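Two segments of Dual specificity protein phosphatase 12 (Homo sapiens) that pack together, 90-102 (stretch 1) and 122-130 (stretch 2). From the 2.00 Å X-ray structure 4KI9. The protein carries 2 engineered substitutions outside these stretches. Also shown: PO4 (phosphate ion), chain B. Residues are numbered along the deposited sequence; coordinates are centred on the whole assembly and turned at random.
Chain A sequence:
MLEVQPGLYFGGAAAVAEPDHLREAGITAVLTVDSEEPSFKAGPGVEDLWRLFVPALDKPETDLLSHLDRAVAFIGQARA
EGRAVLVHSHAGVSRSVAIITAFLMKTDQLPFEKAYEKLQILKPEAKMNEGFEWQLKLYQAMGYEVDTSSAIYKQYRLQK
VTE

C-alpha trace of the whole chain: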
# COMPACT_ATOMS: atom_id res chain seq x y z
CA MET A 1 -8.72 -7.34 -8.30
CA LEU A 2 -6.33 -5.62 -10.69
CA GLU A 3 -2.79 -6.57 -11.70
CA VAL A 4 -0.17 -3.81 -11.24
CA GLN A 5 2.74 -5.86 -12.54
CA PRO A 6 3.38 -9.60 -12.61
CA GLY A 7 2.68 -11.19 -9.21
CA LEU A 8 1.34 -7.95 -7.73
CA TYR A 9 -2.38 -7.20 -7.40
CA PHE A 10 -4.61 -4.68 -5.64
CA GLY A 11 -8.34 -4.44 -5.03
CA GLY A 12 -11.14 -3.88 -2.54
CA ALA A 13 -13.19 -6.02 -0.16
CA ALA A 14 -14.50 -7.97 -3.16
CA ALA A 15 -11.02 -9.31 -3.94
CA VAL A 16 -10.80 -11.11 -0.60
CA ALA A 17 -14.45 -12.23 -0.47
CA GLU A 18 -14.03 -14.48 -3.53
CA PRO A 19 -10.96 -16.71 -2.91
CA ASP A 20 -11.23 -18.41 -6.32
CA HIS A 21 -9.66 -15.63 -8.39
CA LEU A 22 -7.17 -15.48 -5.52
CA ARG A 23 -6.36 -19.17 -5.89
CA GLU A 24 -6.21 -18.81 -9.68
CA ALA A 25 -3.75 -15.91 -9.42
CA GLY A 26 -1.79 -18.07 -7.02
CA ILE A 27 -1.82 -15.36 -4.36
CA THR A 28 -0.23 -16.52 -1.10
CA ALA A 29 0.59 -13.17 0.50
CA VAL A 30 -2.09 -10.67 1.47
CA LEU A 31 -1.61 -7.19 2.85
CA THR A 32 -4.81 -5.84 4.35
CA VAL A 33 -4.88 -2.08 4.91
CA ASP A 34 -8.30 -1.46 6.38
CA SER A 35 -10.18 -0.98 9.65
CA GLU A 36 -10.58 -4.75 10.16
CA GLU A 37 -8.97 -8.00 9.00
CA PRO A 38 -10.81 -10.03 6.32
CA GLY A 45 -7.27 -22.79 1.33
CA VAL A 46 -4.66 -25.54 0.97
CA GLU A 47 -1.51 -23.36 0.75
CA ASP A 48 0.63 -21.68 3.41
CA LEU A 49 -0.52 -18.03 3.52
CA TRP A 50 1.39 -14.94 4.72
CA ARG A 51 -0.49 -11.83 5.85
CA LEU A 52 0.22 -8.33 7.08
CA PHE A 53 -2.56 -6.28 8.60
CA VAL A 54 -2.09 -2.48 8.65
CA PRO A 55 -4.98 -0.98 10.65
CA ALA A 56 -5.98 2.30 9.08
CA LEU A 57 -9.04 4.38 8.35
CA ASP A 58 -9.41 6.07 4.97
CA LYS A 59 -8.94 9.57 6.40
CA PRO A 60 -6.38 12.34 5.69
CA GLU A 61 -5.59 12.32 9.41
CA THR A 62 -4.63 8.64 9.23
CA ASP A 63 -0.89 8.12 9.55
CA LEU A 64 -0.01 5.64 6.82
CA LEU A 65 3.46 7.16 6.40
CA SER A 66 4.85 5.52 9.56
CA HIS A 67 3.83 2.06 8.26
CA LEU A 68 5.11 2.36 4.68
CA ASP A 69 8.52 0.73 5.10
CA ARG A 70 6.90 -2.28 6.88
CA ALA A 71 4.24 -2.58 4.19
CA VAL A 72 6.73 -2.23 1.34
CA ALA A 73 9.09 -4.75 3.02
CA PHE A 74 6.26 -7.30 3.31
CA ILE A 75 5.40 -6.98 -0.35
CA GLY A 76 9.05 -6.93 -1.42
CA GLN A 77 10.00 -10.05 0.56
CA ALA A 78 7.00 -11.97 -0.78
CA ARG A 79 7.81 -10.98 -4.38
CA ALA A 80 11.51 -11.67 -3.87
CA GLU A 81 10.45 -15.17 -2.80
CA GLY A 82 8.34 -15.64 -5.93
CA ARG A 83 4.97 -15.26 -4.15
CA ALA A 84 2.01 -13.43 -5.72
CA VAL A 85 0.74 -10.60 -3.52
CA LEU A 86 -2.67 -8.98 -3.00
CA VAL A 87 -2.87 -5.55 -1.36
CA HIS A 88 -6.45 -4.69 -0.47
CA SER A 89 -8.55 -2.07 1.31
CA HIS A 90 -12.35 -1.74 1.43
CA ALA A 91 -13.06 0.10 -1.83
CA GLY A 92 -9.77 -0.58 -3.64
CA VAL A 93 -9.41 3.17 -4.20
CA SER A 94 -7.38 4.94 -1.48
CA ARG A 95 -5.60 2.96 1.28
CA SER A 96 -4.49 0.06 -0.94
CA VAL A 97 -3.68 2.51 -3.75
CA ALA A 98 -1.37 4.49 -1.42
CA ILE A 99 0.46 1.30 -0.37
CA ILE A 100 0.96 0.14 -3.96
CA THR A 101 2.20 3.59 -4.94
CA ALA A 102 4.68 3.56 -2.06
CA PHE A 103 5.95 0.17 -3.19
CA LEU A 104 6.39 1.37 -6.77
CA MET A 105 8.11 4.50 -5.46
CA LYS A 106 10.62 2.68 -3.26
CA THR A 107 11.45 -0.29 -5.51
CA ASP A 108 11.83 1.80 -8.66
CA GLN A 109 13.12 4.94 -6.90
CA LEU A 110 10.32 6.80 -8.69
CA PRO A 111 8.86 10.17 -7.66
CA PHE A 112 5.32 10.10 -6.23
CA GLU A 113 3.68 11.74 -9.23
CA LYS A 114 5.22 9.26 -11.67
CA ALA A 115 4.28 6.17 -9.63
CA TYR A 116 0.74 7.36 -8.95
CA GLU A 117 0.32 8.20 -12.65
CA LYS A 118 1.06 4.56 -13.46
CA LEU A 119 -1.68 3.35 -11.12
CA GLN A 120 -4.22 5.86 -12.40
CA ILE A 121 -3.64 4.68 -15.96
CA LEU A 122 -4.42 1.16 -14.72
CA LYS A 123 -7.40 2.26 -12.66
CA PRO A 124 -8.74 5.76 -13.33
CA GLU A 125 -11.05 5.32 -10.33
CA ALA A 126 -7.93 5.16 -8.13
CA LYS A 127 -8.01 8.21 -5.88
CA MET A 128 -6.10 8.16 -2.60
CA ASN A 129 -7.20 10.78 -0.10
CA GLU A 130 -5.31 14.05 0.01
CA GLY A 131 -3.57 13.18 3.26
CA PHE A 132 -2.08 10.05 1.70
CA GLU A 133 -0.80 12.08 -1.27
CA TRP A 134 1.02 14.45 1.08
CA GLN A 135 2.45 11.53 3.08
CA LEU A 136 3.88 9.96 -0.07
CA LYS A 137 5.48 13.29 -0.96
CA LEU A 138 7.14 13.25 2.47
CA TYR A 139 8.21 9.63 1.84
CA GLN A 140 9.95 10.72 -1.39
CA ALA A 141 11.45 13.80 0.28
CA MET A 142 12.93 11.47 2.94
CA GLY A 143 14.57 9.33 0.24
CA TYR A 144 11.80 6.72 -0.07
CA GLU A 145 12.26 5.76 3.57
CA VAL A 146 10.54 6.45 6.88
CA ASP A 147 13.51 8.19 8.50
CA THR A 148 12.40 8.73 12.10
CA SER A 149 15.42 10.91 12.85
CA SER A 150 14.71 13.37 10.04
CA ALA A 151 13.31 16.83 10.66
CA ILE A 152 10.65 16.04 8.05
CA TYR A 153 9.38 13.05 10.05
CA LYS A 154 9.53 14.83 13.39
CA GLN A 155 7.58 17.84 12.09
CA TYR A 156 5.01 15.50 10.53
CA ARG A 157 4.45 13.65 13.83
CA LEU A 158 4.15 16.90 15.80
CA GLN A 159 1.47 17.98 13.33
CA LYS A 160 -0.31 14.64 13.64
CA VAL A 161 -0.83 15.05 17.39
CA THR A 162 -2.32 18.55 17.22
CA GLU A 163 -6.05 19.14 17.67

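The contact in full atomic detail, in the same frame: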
# COMPACT_ATOMS: atom_id res chain seq x y z
N HIS A 90 -10.92 -1.48 1.57
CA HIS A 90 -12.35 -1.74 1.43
C HIS A 90 -12.87 -1.46 0.02
O HIS A 90 -13.54 -2.30 -0.58
CB HIS A 90 -13.18 -0.98 2.46
CG HIS A 90 -14.65 -1.29 2.40
ND1 HIS A 90 -15.58 -0.39 1.94
CD2 HIS A 90 -15.33 -2.42 2.71
CE1 HIS A 90 -16.78 -0.95 1.98
NE2 HIS A 90 -16.66 -2.17 2.45
N ALA A 91 -12.56 -0.28 -0.51
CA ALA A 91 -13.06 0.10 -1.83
C ALA A 91 -12.08 -0.19 -2.97
O ALA A 91 -12.47 -0.22 -4.14
CB ALA A 91 -13.48 1.57 -1.85
N GLY A 92 -10.81 -0.43 -2.64
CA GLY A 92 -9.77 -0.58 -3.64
C GLY A 92 -9.41 0.73 -4.33
O GLY A 92 -9.01 0.73 -5.50
N VAL A 93 -9.52 1.84 -3.60
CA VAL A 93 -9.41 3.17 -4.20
C VAL A 93 -8.39 4.12 -3.54
O VAL A 93 -7.77 4.94 -4.21
CB VAL A 93 -10.82 3.83 -4.24
CG1 VAL A 93 -10.73 5.34 -4.30
CG2 VAL A 93 -11.63 3.28 -5.40
N SER A 94 -8.19 3.98 -2.23
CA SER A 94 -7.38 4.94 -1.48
C SER A 94 -6.26 4.29 -0.64
O SER A 94 -5.09 4.44 -0.95
CB SER A 94 -8.27 5.80 -0.58
OG SER A 94 -7.50 6.73 0.16
N ARG A 95 -6.62 3.56 0.41
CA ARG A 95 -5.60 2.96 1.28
C ARG A 95 -4.69 1.96 0.54
O ARG A 95 -3.46 2.02 0.66
CB ARG A 95 -6.27 2.28 2.48
CG ARG A 95 -6.82 3.25 3.53
CD ARG A 95 -7.75 2.53 4.53
NE ARG A 95 -9.05 2.23 3.94
CZ ARG A 95 -10.11 1.80 4.63
NH1 ARG A 95 -10.03 1.61 5.93
NH2 ARG A 95 -11.26 1.56 3.99
N SER A 96 -5.28 1.06 -0.22
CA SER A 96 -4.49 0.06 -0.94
C SER A 96 -3.70 0.74 -2.06
O SER A 96 -2.55 0.40 -2.32
CB SER A 96 -5.42 -1.00 -1.50
OG SER A 96 -6.45 -0.39 -2.26
N VAL A 97 -4.33 1.72 -2.72
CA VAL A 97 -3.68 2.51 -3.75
C VAL A 97 -2.43 3.24 -3.23
O VAL A 97 -1.39 3.24 -3.89
CB VAL A 97 -4.67 3.53 -4.37
CG1 VAL A 97 -3.95 4.54 -5.23
CG2 VAL A 97 -5.73 2.79 -5.20
N ALA A 98 -2.53 3.85 -2.05
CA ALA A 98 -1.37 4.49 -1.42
C ALA A 98 -0.22 3.49 -1.16
O ALA A 98 0.96 3.78 -1.42
CB ALA A 98 -1.78 5.18 -0.13
N ILE A 99 -0.56 2.31 -0.66
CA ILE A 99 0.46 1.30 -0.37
C ILE A 99 1.15 0.84 -1.65
O ILE A 99 2.38 0.74 -1.70
CB ILE A 99 -0.14 0.07 0.36
CG1 ILE A 99 -0.65 0.46 1.74
CG2 ILE A 99 0.89 -1.05 0.48
CD1 ILE A 99 0.39 1.14 2.63
N ILE A 100 0.37 0.55 -2.68
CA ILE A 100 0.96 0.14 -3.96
C ILE A 100 1.88 1.22 -4.50
O ILE A 100 3.00 0.94 -4.95
CB ILE A 100 -0.13 -0.17 -5.01
CG1 ILE A 100 -0.92 -1.40 -4.58
CG2 ILE A 100 0.50 -0.41 -6.38
CD1 ILE A 100 -0.08 -2.67 -4.58
N THR A 101 1.41 2.46 -4.46
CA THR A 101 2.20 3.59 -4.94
C THR A 101 3.52 3.67 -4.18
O THR A 101 4.59 3.84 -4.80
CB THR A 101 1.43 4.92 -4.85
OG1 THR A 101 0.18 4.79 -5.55
CG2 THR A 101 2.24 6.07 -5.48
N ALA A 102 3.47 3.51 -2.86
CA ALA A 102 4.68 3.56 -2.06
C ALA A 102 5.65 2.46 -2.48
O ALA A 102 6.87 2.67 -2.57
CB ALA A 102 4.35 3.45 -0.57
N LEU A 122 -3.88 2.50 -14.91
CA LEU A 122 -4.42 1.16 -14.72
C LEU A 122 -5.84 1.19 -14.17
O LEU A 122 -6.68 0.38 -14.55
CB LEU A 122 -3.52 0.35 -13.78
CG LEU A 122 -2.43 -0.48 -14.46
CD1 LEU A 122 -3.06 -1.55 -15.33
CD2 LEU A 122 -1.50 0.40 -15.28
N LYS A 123 -6.09 2.12 -13.26
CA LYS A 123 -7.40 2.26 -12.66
C LYS A 123 -7.71 3.74 -12.47
O LYS A 123 -7.29 4.35 -11.49
CB LYS A 123 -7.43 1.52 -11.31
CG LYS A 123 -8.81 1.43 -10.67
CD LYS A 123 -8.73 0.65 -9.37
CE LYS A 123 -10.10 0.32 -8.81
NZ LYS A 123 -9.97 -0.57 -7.60
N PRO A 124 -8.44 4.33 -13.42
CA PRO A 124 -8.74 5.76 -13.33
C PRO A 124 -9.54 6.09 -12.07
O PRO A 124 -9.46 7.22 -11.58
CB PRO A 124 -9.57 6.04 -14.59
CG PRO A 124 -10.09 4.71 -15.02
CD PRO A 124 -9.01 3.73 -14.64
N GLU A 125 -10.28 5.12 -11.55
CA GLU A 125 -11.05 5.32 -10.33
C GLU A 125 -10.15 5.36 -9.08
O GLU A 125 -10.63 5.64 -7.98
CB GLU A 125 -12.11 4.23 -10.16
CG GLU A 125 -12.67 3.71 -11.47
CD GLU A 125 -11.99 2.43 -11.91
OE1 GLU A 125 -11.36 2.42 -12.99
OE2 GLU A 125 -12.10 1.41 -11.19
N ALA A 126 -8.86 5.06 -9.25
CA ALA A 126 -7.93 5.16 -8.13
C ALA A 126 -7.82 6.62 -7.70
O ALA A 126 -7.60 7.50 -8.53
CB ALA A 126 -6.56 4.60 -8.50
N LYS A 127 -8.01 6.86 -6.41
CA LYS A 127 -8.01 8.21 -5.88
C LYS A 127 -7.72 8.14 -4.39
O LYS A 127 -8.64 8.00 -3.58
CB LYS A 127 -9.38 8.86 -6.13
CG LYS A 127 -9.52 10.30 -5.65
CD LYS A 127 -10.91 10.83 -5.97
CE LYS A 127 -11.25 12.10 -5.20
NZ LYS A 127 -12.71 12.20 -4.90
N MET A 128 -6.45 8.19 -4.02
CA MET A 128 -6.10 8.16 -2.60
C MET A 128 -6.50 9.50 -2.02
O MET A 128 -6.49 10.50 -2.73
CB MET A 128 -4.61 7.89 -2.39
CG MET A 128 -3.70 9.04 -2.78
SD MET A 128 -1.96 8.63 -2.53
CE MET A 128 -1.71 7.46 -3.85
N ASN A 129 -6.86 9.53 -0.74
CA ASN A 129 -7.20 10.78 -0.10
C ASN A 129 -6.00 11.72 -0.07
O ASN A 129 -4.86 11.31 -0.24
CB ASN A 129 -7.85 10.58 1.29
CG ASN A 129 -6.85 10.20 2.38
OD1 ASN A 129 -5.95 10.97 2.70
ND2 ASN A 129 -7.05 9.02 2.98
N GLU A 130 -6.29 12.99 0.14
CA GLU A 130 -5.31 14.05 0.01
C GLU A 130 -4.20 13.96 1.04
O GLU A 130 -3.07 14.35 0.78
CB GLU A 130 -6.01 15.41 0.08
CG GLU A 130 -6.94 15.59 1.30
CD GLU A 130 -8.28 14.83 1.20
OE1 GLU A 130 -9.13 15.00 2.10
OE2 GLU A 130 -8.48 14.06 0.23
P PO4 B . -10.34 2.58 0.49
O1 PO4 B . -11.20 1.57 1.20
O2 PO4 B . -9.27 3.08 1.42
O3 PO4 B . -9.75 1.99 -0.76
O4 PO4 B . -11.19 3.78 0.11

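Three hydrogen bonds join the two stretches, and each uses a polar atom of the loop at 92-94. The shortest runs from Lys123 NZ to Gly92 O at 2.6 Å. All four chi angles of Lys123 are t, so the side chain is fully extended and carries its ammonium group to the loop carbonyl. Gly92 has phi/psi of 72/32, a positive phi that favours glycine; an ideal CB there would lie 3.1 Å from Lys123 NZ, a tight approach.

The second bond is between backbones: Lys127 N donates to Val93 O at 2.9 Å, with an angle of 156° at the hydrogen. Lys127 O also lies 3.2 Å from Val93 O, but two carbonyl oxygens are both acceptors and cannot bond. In the third, Asn129 N donates to Ser94 OG at 3.0 Å and 155°. Ser94 occupies the N-cap position of its helix, yet its hydroxyl makes no capping bond; with chi1 at 180° it instead receives the amide of the other stretch. The backbones are close here, Ser94 CA and Met128 CA being 3.6 Å apart.

The same loop holds the phosphate through its amides. Val93 N and Ser94 N each donate to PO4 O3 at 2.9 Å, while Arg95 NE reaches PO4 O2 at 2.7 Å. Val93 and Ser94 therefore bind the ion through N while their O and OG, respectively, accept from stretch 2.

Beyond these bonds, packing centres on Met128, which has 92 Å² covered by stretch 1. Its p, t, p rotamer brings CE to 3.9 Å from Val97 CG1 and 3.7 Å from Thr101 OG1, one helical turn apart, and SD to 4.2 Å from Ala98 CB. Val97 CG2 also meets Ala126 CB at 3.9 Å. Outside this patch, Val93 CG2 lies 3.6 Å from Glu125 O.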